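Local coordinates for sensor protein (Vibrio cholerae O1 biovar El Tor, PDB 3MXQ) that probably acts, as a whole, as an ATP-dependent sensor histidine kinase, of which this piece is the PAS-fold sensor domain, at residues C36-D41 and V137-Y142; A75-R80 and S95-P100; S91-W96 and Y119-V124. All blocks are in the same frame, centred on the assembly; numbering follows the deposited sequence.

Contact 1 of 3, residues C36-D41 and V137-Y142; sequences CIVRND and VCLCVY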
loop_
_atom_site.group_PDB
_atom_site.type_symbol
_atom_site.label_atom_id
_atom_site.label_comp_id
_atom_site.label_asym_id
_atom_site.label_seq_id
_atom_site.Cartn_x
_atom_site.Cartn_y
_atom_site.Cartn_z
ATOM N N CYS A 36 -8.988 -4.656 13.793
ATOM C CA CYS A 36 -9.931 -4.307 14.838
ATOM C C CYS A 36 -9.203 -3.734 16.049
ATOM O O CYS A 36 -8.238 -4.326 16.511
ATOM C CB CYS A 36 -10.659 -5.572 15.243
ATOM S SG CYS A 36 -11.849 -5.286 16.510
ATOM N N ILE A 37 -9.639 -2.592 16.563
ATOM C CA ILE A 37 -9.048 -2.094 17.806
ATOM C C ILE A 37 -10.043 -2.318 18.932
ATOM O O ILE A 37 -11.230 -1.990 18.801
ATOM C CB ILE A 37 -8.699 -0.560 17.794
ATOM C CG1 ILE A 37 -8.082 -0.090 16.474
ATOM C CG2 ILE A 37 -7.794 -0.191 18.985
ATOM C CD1 ILE A 37 -6.701 -0.624 16.186
ATOM N N VAL A 38 -9.561 -2.839 20.051
ATOM C CA VAL A 38 -10.427 -3.013 21.200
ATOM C C VAL A 38 -9.897 -2.327 22.435
ATOM O O VAL A 38 -8.694 -2.260 22.658
ATOM C CB VAL A 38 -10.707 -4.496 21.479
ATOM C CG1 VAL A 38 -11.107 -5.165 20.193
ATOM C CG2 VAL A 38 -9.493 -5.190 22.063
ATOM N N ARG A 39 -10.816 -1.802 23.226
ATOM C CA ARG A 39 -10.501 -1.242 24.520
ATOM C C ARG A 39 -10.037 -2.400 25.404
ATOM O O ARG A 39 -10.140 -3.565 24.999
ATOM C CB ARG A 39 -11.760 -0.598 25.078
ATOM C CG ARG A 39 -11.545 0.742 25.729
ATOM C CD ARG A 39 -12.842 1.550 25.761
ATOM N NE ARG A 39 -13.889 0.955 26.596
ATOM C CZ ARG A 39 -15.192 1.206 26.464
ATOM N NH1 ARG A 39 -15.633 2.031 25.523
ATOM N NH2 ARG A 39 -16.065 0.621 27.271
ATOM N N ASN A 40 -9.506 -2.115 26.589
ATOM C CA ASN A 40 -9.002 -3.205 27.428
ATOM C C ASN A 40 -10.109 -3.978 28.146
ATOM O O ASN A 40 -9.841 -4.957 28.840
ATOM C CB ASN A 40 -7.891 -2.741 28.388
ATOM C CG ASN A 40 -8.340 -1.646 29.356
ATOM O OD1 ASN A 40 -9.532 -1.363 29.516
ATOM N ND2 ASN A 40 -7.369 -1.025 30.011
ATOM N N ASP A 41 -11.349 -3.525 27.968
ATOM C CA ASP A 41 -12.531 -4.222 28.472
ATOM C C ASP A 41 -13.259 -4.910 27.317
ATOM O O ASP A 41 -14.440 -5.244 27.417
ATOM C CB ASP A 41 -13.464 -3.256 29.219
ATOM C CG ASP A 41 -13.944 -2.105 28.351
ATOM O OD1 ASP A 41 -14.922 -1.440 28.740
ATOM O OD2 ASP A 41 -13.354 -1.857 27.277
ATOM N N VAL A 137 -5.938 -2.680 22.542
ATOM C CA VAL A 137 -5.114 -3.532 21.697
ATOM C C VAL A 137 -5.639 -3.601 20.262
ATOM O O VAL A 137 -6.846 -3.528 20.016
ATOM C CB VAL A 137 -4.848 -4.936 22.292
ATOM C CG1 VAL A 137 -4.950 -4.889 23.792
ATOM C CG2 VAL A 137 -5.792 -5.958 21.730
ATOM N N CYS A 138 -4.692 -3.713 19.336
ATOM C CA CYS A 138 -4.953 -3.883 17.931
ATOM C C CYS A 138 -4.982 -5.365 17.548
ATOM O O CYS A 138 -4.156 -6.147 18.007
ATOM C CB CYS A 138 -3.840 -3.187 17.178
ATOM S SG CYS A 138 -4.050 -3.134 15.408
ATOM N N LEU A 139 -5.935 -5.751 16.708
ATOM C CA LEU A 139 -6.045 -7.136 16.225
ATOM C C LEU A 139 -6.077 -7.145 14.710
ATOM O O LEU A 139 -6.816 -6.378 14.083
ATOM C CB LEU A 139 -7.312 -7.826 16.730
ATOM C CG LEU A 139 -7.671 -7.756 18.212
ATOM C CD1 LEU A 139 -8.954 -8.508 18.469
ATOM C CD2 LEU A 139 -6.573 -8.363 19.002
ATOM N N CYS A 140 -5.273 -8.016 14.125
ATOM C CA CYS A 140 -5.191 -8.107 12.696
ATOM C C CYS A 140 -5.268 -9.567 12.356
ATOM O O CYS A 140 -4.545 -10.382 12.938
ATOM C CB CYS A 140 -3.865 -7.530 12.219
ATOM S SG CYS A 140 -3.545 -5.821 12.787
ATOM N N VAL A 141 -6.154 -9.918 11.435
ATOM C CA VAL A 141 -6.272 -11.315 11.026
ATOM C C VAL A 141 -5.862 -11.448 9.572
ATOM O O VAL A 141 -6.432 -10.797 8.706
ATOM C CB VAL A 141 -7.688 -11.888 11.298
ATOM C CG1 VAL A 141 -7.802 -13.321 10.779
ATOM C CG2 VAL A 141 -7.996 -11.833 12.792
ATOM N N TYR A 142 -4.851 -12.282 9.333
ATOM C CA TYR A 142 -4.266 -12.469 8.012
ATOM C C TYR A 142 -4.630 -13.811 7.455
ATOM O O TYR A 142 -4.669 -14.781 8.181
ATOM C CB TYR A 142 -2.746 -12.404 8.077
ATOM C CG TYR A 142 -2.206 -11.120 8.633
ATOM C CD1 TYR A 142 -1.961 -10.027 7.805
ATOM C CD2 TYR A 142 -1.908 -11.010 9.992
ATOM C CE1 TYR A 142 -1.462 -8.862 8.310
ATOM C CE2 TYR A 142 -1.405 -9.833 10.514
ATOM C CZ TYR A 142 -1.184 -8.763 9.661
ATOM O OH TYR A 142 -0.680 -7.598 10.189
#
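The flat peptide groups of Cys36 and Leu139 bond to each other: Cys36 N donates to Leu139 O at 2.8 Å, and Leu139 N to Cys36 O. Val38 and Val137 form the second such pair; Val38 N to Val137 O is the straighter bond, 174° at the hydrogen. At the end of the strand, the guanidinium of Arg39 takes Asp41 OD1 at its edge, in plane, in a salt bridge with NH2 to OD1 at 2.8 Å. Its NE meets Asp41 OD2 tilted from that plane, so the grip is side-on and two-pronged, local to the turn.

Between the two hydrogen-bonded pairs, Ile37 faces Cys138 in a non-hydrogen-bonded pair, CA to CA 4.5 Å. Cys138 SG, anti to its backbone N (chi1 -174°), meets the end of Ile37 at CD1, 3.7 Å away, and Leu22 of the second subunit packs on Ile37. The face bearing Cys36, Val38, Val137 and Leu139 is covered by Ile67 of helix 67-70 and by Leu78 and Ile82 of helix 75-88. There Val38 CG2 touches Val137 CG2 at 3.8 Å, the two side chains crossing obliquely. Strand 34-39 paired antiparallel with the last strand, 134-145, at the middle of a five-stranded sheet of order 2-1-5-4-3 is the signature of the PAS fold.

Contact 2 of 3, residues A75-R80 and S95-P100; sequences ADYLKR and SWEQKP
Tyr77 carries this contact, reaching from helix 75-88 to Trp96 and Gln98, with its CG anti to the backbone N (chi1 -175°). Its ring presents an edge to the indole face of Trp96 in a T-shaped (edge-to-face) pair: the planes stand 56° apart, and Tyr77 CE1 sits 3.7 Å above the indole plane, over its centre. Gln98 CB lies over one face of the Tyr77 ring, offset toward its rim. It is 4.2 Å from the ring centroid, close enough to the normal for a CH-pi contact, and the chain then bends at chi2, with OE1 coming 3.5 Å from Tyr77 CD2.

The phenol oxygen meets the loop backbone. Glu97 N donates to Tyr77 OH at 3.1 Å in a fairly straight bond (162° at the hydrogen), while the same hydroxyl gives a weak bond to Glu97 OE2. One regular and one weak bond thus tie the hydroxyl to Glu97. Beside this, Leu78 CG approaches Trp96 CH2 at 4.3 Å, and Leu78 also packs on Ile67 and Leu68 of helix 67-70. Trp96 stacks on His101 and touches Leu122 of strand 118-128, so the contact pins the first turn of helix 75-88 to the loop leaving edge strand 92-95.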
loop_
_atom_site.group_PDB
_atom_site.type_symbol
_atom_site.label_atom_id
_atom_site.label_comp_id
_atom_site.label_asym_id
_atom_site.label_seq_id
_atom_site.Cartn_x
_atom_site.Cartn_y
_atom_site.Cartn_z
ATOM N N ALA A 75 -14.660 -16.532 21.915
ATOM C CA ALA A 75 -14.319 -15.705 23.071
ATOM C C ALA A 75 -13.148 -16.221 23.909
ATOM O O ALA A 75 -12.248 -15.455 24.241
ATOM C CB ALA A 75 -15.527 -15.497 23.940
ATOM N N ASP A 76 -13.178 -17.509 24.251
ATOM C CA ASP A 76 -12.127 -18.148 25.038
ATOM C C ASP A 76 -10.736 -17.908 24.484
ATOM O O ASP A 76 -9.842 -17.466 25.200
ATOM C CB ASP A 76 -12.366 -19.652 25.100
ATOM C CG ASP A 76 -12.989 -20.081 26.395
ATOM O OD1 ASP A 76 -13.396 -21.269 26.502
ATOM O OD2 ASP A 76 -13.068 -19.225 27.308
ATOM N N TYR A 77 -10.570 -18.229 23.209
ATOM C CA TYR A 77 -9.301 -18.107 22.539
ATOM C C TYR A 77 -8.872 -16.633 22.477
ATOM O O TYR A 77 -7.757 -16.283 22.878
ATOM C CB TYR A 77 -9.400 -18.742 21.149
ATOM C CG TYR A 77 -8.100 -18.780 20.407
ATOM C CD1 TYR A 77 -7.935 -18.071 19.218
ATOM C CD2 TYR A 77 -7.024 -19.520 20.892
ATOM C CE1 TYR A 77 -6.727 -18.101 18.534
ATOM C CE2 TYR A 77 -5.816 -19.549 20.223
ATOM C CZ TYR A 77 -5.673 -18.846 19.047
ATOM O OH TYR A 77 -4.468 -18.882 18.388
ATOM N N LEU A 78 -9.783 -15.784 22.009
ATOM C CA LEU A 78 -9.567 -14.350 21.913
ATOM C C LEU A 78 -9.177 -13.691 23.225
ATOM O O LEU A 78 -8.285 -12.835 23.242
ATOM C CB LEU A 78 -10.814 -13.664 21.357
ATOM C CG LEU A 78 -10.776 -13.254 19.885
ATOM C CD1 LEU A 78 -12.039 -12.488 19.499
ATOM C CD2 LEU A 78 -9.542 -12.419 19.603
ATOM N N LYS A 79 -9.849 -14.066 24.313
ATOM C CA LYS A 79 -9.533 -13.529 25.627
ATOM C C LYS A 79 -8.126 -13.919 26.060
ATOM O O LYS A 79 -7.408 -13.107 26.649
ATOM C CB LYS A 79 -10.551 -13.969 26.669
ATOM C CG LYS A 79 -10.481 -13.164 27.969
ATOM C CD LYS A 79 -11.589 -13.548 28.945
ATOM C CE LYS A 79 -11.663 -12.579 30.106
ATOM N NZ LYS A 79 -10.578 -12.821 31.093
ATOM N N ARG A 80 -7.716 -15.148 25.756
ATOM C CA ARG A 80 -6.375 -15.569 26.118
ATOM C C ARG A 80 -5.336 -14.768 25.338
ATOM O O ARG A 80 -4.302 -14.381 25.871
ATOM C CB ARG A 80 -6.169 -17.074 25.930
ATOM C CG ARG A 80 -4.859 -17.573 26.541
ATOM C CD ARG A 80 -4.704 -19.073 26.481
ATOM N NE ARG A 80 -5.559 -19.758 27.463
ATOM C CZ ARG A 80 -5.350 -19.774 28.786
ATOM N NH1 ARG A 80 -4.326 -19.120 29.327
ATOM N NH2 ARG A 80 -6.186 -20.424 29.577
ATOM N N SER A 95 -0.463 -18.437 14.068
ATOM C CA SER A 95 -1.593 -18.898 13.292
ATOM C C SER A 95 -2.779 -19.013 14.228
ATOM O O SER A 95 -2.603 -19.090 15.442
ATOM C CB SER A 95 -1.287 -20.233 12.617
ATOM O OG SER A 95 -0.756 -21.170 13.531
ATOM N N TRP A 96 -3.985 -18.980 13.674
ATOM C CA TRP A 96 -5.179 -19.135 14.481
ATOM C C TRP A 96 -5.313 -20.604 14.843
ATOM O O TRP A 96 -5.563 -21.437 13.977
ATOM C CB TRP A 96 -6.406 -18.637 13.729
ATOM C CG TRP A 96 -7.616 -18.564 14.585
ATOM C CD1 TRP A 96 -8.355 -19.609 15.042
ATOM C CD2 TRP A 96 -8.238 -17.384 15.088
ATOM N NE1 TRP A 96 -9.391 -19.159 15.805
ATOM C CE2 TRP A 96 -9.347 -17.793 15.851
ATOM C CE3 TRP A 96 -7.967 -16.017 14.966
ATOM C CZ2 TRP A 96 -10.193 -16.887 16.493
ATOM C CZ3 TRP A 96 -8.806 -15.115 15.608
ATOM C CH2 TRP A 96 -9.905 -15.556 16.364
ATOM N N GLU A 97 -5.149 -20.910 16.127
ATOM C CA GLU A 97 -5.012 -22.297 16.589
ATOM C C GLU A 97 -6.318 -23.004 16.934
ATOM O O GLU A 97 -6.375 -24.234 16.888
ATOM C CB GLU A 97 -4.067 -22.370 17.784
ATOM C CG GLU A 97 -2.746 -21.631 17.573
ATOM C CD GLU A 97 -2.075 -21.272 18.879
ATOM O OE1 GLU A 97 -1.955 -22.174 19.749
ATOM O OE2 GLU A 97 -1.677 -20.099 19.043
ATOM N N GLN A 98 -7.356 -22.241 17.285
ATOM C CA GLN A 98 -8.650 -22.826 17.661
ATOM C C GLN A 98 -9.488 -23.205 16.437
ATOM O O GLN A 98 -9.467 -22.499 15.428
ATOM C CB GLN A 98 -9.428 -21.881 18.577
ATOM C CG GLN A 98 -10.228 -22.605 19.667
ATOM C CD GLN A 98 -9.339 -23.326 20.687
ATOM O OE1 GLN A 98 -8.376 -22.757 21.206
ATOM N NE2 GLN A 98 -9.670 -24.584 20.976
ATOM N N LYS A 99 -10.210 -24.320 16.534
ATOM C CA LYS A 99 -11.006 -24.858 15.414
ATOM C C LYS A 99 -12.058 -23.891 14.850
ATOM O O LYS A 99 -12.122 -23.736 13.626
ATOM C CB LYS A 99 -11.639 -26.222 15.768
ATOM N N PRO A 100 -12.881 -23.236 15.717
ATOM C CA PRO A 100 -13.743 -22.188 15.144
ATOM C C PRO A 100 -12.964 -20.890 14.874
ATOM O O PRO A 100 -12.500 -20.226 15.813
ATOM C CB PRO A 100 -14.817 -21.979 16.215
ATOM C CG PRO A 100 -14.142 -22.337 17.483
ATOM C CD PRO A 100 -13.104 -23.388 17.170
#

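Contact 3 of 3, residues S91-W96 and Y119-V124; sequences SSFSSW and YQNLEV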
loop_
_atom_site.group_PDB
_atom_site.type_symbol
_atom_site.label_atom_id
_atom_site.label_comp_id
_atom_site.label_asym_id
_atom_site.label_seq_id
_atom_site.Cartn_x
_atom_site.Cartn_y
_atom_site.Cartn_z
ATOM N N SER A 91 3.499 -7.618 21.856
ATOM C CA SER A 91 2.744 -8.098 20.717
ATOM C C SER A 91 2.995 -9.579 20.560
ATOM O O SER A 91 3.965 -10.107 21.096
ATOM C CB SER A 91 3.118 -7.338 19.438
ATOM O OG SER A 91 4.363 -7.757 18.902
ATOM N N SER A 92 2.105 -10.242 19.836
ATOM C CA SER A 92 2.241 -11.663 19.552
ATOM C C SER A 92 1.776 -11.931 18.129
ATOM O O SER A 92 0.937 -11.210 17.596
ATOM C CB SER A 92 1.413 -12.487 20.537
ATOM O OG SER A 92 0.050 -12.504 20.141
ATOM N N PHE A 93 2.337 -12.964 17.520
ATOM C CA PHE A 93 1.960 -13.372 16.181
ATOM C C PHE A 93 1.957 -14.889 16.097
ATOM O O PHE A 93 2.951 -15.533 16.413
ATOM C CB PHE A 93 2.919 -12.784 15.145
ATOM C CG PHE A 93 2.535 -13.086 13.722
ATOM C CD1 PHE A 93 1.705 -12.230 13.012
ATOM C CD2 PHE A 93 3.011 -14.228 13.082
ATOM C CE1 PHE A 93 1.349 -12.511 11.687
ATOM C CE2 PHE A 93 2.649 -14.515 11.755
ATOM C CZ PHE A 93 1.823 -13.655 11.065
ATOM N N SER A 94 0.832 -15.453 15.672
ATOM C CA SER A 94 0.708 -16.893 15.516
ATOM C C SER A 94 -0.443 -17.212 14.581
ATOM O O SER A 94 -1.303 -16.365 14.334
ATOM C CB SER A 94 0.442 -17.547 16.868
ATOM O OG SER A 94 -0.794 -17.093 17.400
ATOM N N SER A 95 -0.463 -18.437 14.068
ATOM C CA SER A 95 -1.593 -18.898 13.292
ATOM C C SER A 95 -2.779 -19.013 14.228
ATOM O O SER A 95 -2.603 -19.090 15.442
ATOM C CB SER A 95 -1.287 -20.233 12.617
ATOM O OG SER A 95 -0.756 -21.170 13.531
ATOM N N TRP A 96 -3.985 -18.980 13.674
ATOM C CA TRP A 96 -5.179 -19.135 14.481
ATOM C C TRP A 96 -5.313 -20.604 14.843
ATOM O O TRP A 96 -5.563 -21.437 13.977
ATOM C CB TRP A 96 -6.406 -18.637 13.729
ATOM C CG TRP A 96 -7.616 -18.564 14.585
ATOM C CD1 TRP A 96 -8.355 -19.609 15.042
ATOM C CD2 TRP A 96 -8.238 -17.384 15.088
ATOM N NE1 TRP A 96 -9.391 -19.159 15.805
ATOM C CE2 TRP A 96 -9.347 -17.793 15.851
ATOM C CE3 TRP A 96 -7.967 -16.017 14.966
ATOM C CZ2 TRP A 96 -10.193 -16.887 16.493
ATOM C CZ3 TRP A 96 -8.806 -15.115 15.608
ATOM C CH2 TRP A 96 -9.905 -15.556 16.364
ATOM N N TYR A 119 -5.187 -21.121 5.642
ATOM C CA TYR A 119 -5.231 -20.922 7.093
ATOM C C TYR A 119 -5.049 -19.435 7.458
ATOM O O TYR A 119 -4.599 -18.636 6.645
ATOM C CB TYR A 119 -4.195 -21.809 7.807
ATOM C CG TYR A 119 -2.764 -21.346 7.668
ATOM C CD1 TYR A 119 -2.124 -20.677 8.712
ATOM C CD2 TYR A 119 -2.044 -21.576 6.495
ATOM C CE1 TYR A 119 -0.793 -20.235 8.587
ATOM C CE2 TYR A 119 -0.713 -21.141 6.359
ATOM C CZ TYR A 119 -0.093 -20.471 7.406
ATOM O OH TYR A 119 1.214 -20.046 7.278
ATOM N N GLN A 120 -5.403 -19.085 8.690
ATOM C CA GLN A 120 -5.340 -17.717 9.177
ATOM C C GLN A 120 -4.244 -17.502 10.205
ATOM O O GLN A 120 -3.952 -18.379 11.011
ATOM C CB GLN A 120 -6.674 -17.303 9.791
ATOM C CG GLN A 120 -7.797 -17.195 8.785
ATOM C CD GLN A 120 -9.098 -16.694 9.395
ATOM O OE1 GLN A 120 -9.288 -16.705 10.622
ATOM N NE2 GLN A 120 -10.009 -16.253 8.535
ATOM N N ASN A 121 -3.639 -16.315 10.151
ATOM C CA ASN A 121 -2.725 -15.845 11.178
ATOM C C ASN A 121 -3.360 -14.703 11.966
ATOM O O ASN A 121 -4.189 -13.947 11.438
ATOM C CB ASN A 121 -1.401 -15.392 10.565
ATOM C CG ASN A 121 -0.494 -16.547 10.192
ATOM O OD1 ASN A 121 -0.403 -17.538 10.908
ATOM N ND2 ASN A 121 0.212 -16.408 9.078
ATOM N N LEU A 122 -2.964 -14.600 13.234
ATOM C CA LEU A 122 -3.481 -13.590 14.154
ATOM C C LEU A 122 -2.348 -12.831 14.809
ATOM O O LEU A 122 -1.383 -13.426 15.308
ATOM C CB LEU A 122 -4.350 -14.242 15.230
ATOM C CG LEU A 122 -4.743 -13.380 16.424
ATOM C CD1 LEU A 122 -5.678 -12.279 16.032
ATOM C CD2 LEU A 122 -5.402 -14.248 17.468
ATOM N N GLU A 123 -2.482 -11.510 14.813
ATOM C CA GLU A 123 -1.496 -10.621 15.421
ATOM C C GLU A 123 -2.208 -9.760 16.440
ATOM O O GLU A 123 -3.200 -9.117 16.131
ATOM C CB GLU A 123 -0.824 -9.758 14.351
ATOM C CG GLU A 123 0.360 -8.958 14.853
ATOM C CD GLU A 123 1.343 -8.518 13.734
ATOM O OE1 GLU A 123 2.579 -8.764 13.923
ATOM O OE2 GLU A 123 0.898 -7.932 12.696
ATOM N N VAL A 124 -1.719 -9.793 17.671
ATOM C CA VAL A 124 -2.231 -8.945 18.746
ATOM C C VAL A 124 -1.159 -7.932 19.157
ATOM O O VAL A 124 -0.048 -8.312 19.537
ATOM C CB VAL A 124 -2.654 -9.793 19.957
ATOM C CG1 VAL A 124 -3.308 -8.916 21.001
ATOM C CG2 VAL A 124 -3.632 -10.881 19.521
HETATM O O HOH W 1 4.817 -9.827 16.247
#
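Ser94 and Leu122 form the central hydrogen-bonded pair of this antiparallel strand contact: Leu122 N donates to Ser94 O at 2.7 Å (171° at the hydrogen), and Ser94 N answers to Leu122 O. Ser92 and Val124 exchange a second such couple, with Ser92 N to Val124 O at 2.9 Å. Beyond the strand's end, Trp96 N still reaches Gln120 O at 2.7 Å.

On one face, Phe93 CG is anti to the backbone N (chi1 -176°), and the ring meets Glu123 and Asn121 of the partner strand. Glu123 CG lies at the ring edge, in plane, and at the tip of the ring Phe93 CZ meets Asn121 CB at 3.7 Å. Glu123 OE2 makes a salt bridge to Arg21 of the second subunit and a hydrogen bond to Tyr142 OH. Gln13 of the third subunit packs on Phe93 and Asn121.

The other face bears Ser92, Ser94, Leu122 and Val124. Ser92 OG rests 3.8 Å from Val124 CB, and Ser94 OG bonds Lys81 of helix 75-88. Past these paired residues, Trp96 CZ3 touches Leu122 CD2 at 4.0 Å. Gln120 OE1, over one face of the indole but offset toward its rim, is hydrogen-bonded to His101 ND1. Five backbone bonds thus set the register, while the outermost strand and its neighbour mix polar and apolar side chains, and the Glu123 carboxylate is paired with a charge from another subunit.

How the contacts relate
Contacts 1 and 3 belong to one sheet, their centres about 12 Å apart: strands 134-145 and 118-128 are neighbours, and Tyr142 O to Asn121 N at 2.7 Å is a probable hydrogen bond between them. Contact 2 sits about 10 Å from contact 3 by centres and shares Ser95 and Trp96 with it, so the chain passes directly from the edge strand into the loop held by the helix. The helix reaches both sheet contacts, with Leu78 CD2 4.1 Å from Leu139 CD1 and Tyr77 CE1 4.2 Å from Leu122 CD2. Between sheet and helices lies the core where PAS domains often hold ligands; none is seen in these contacts. Both sheet contacts also touch the second subunit.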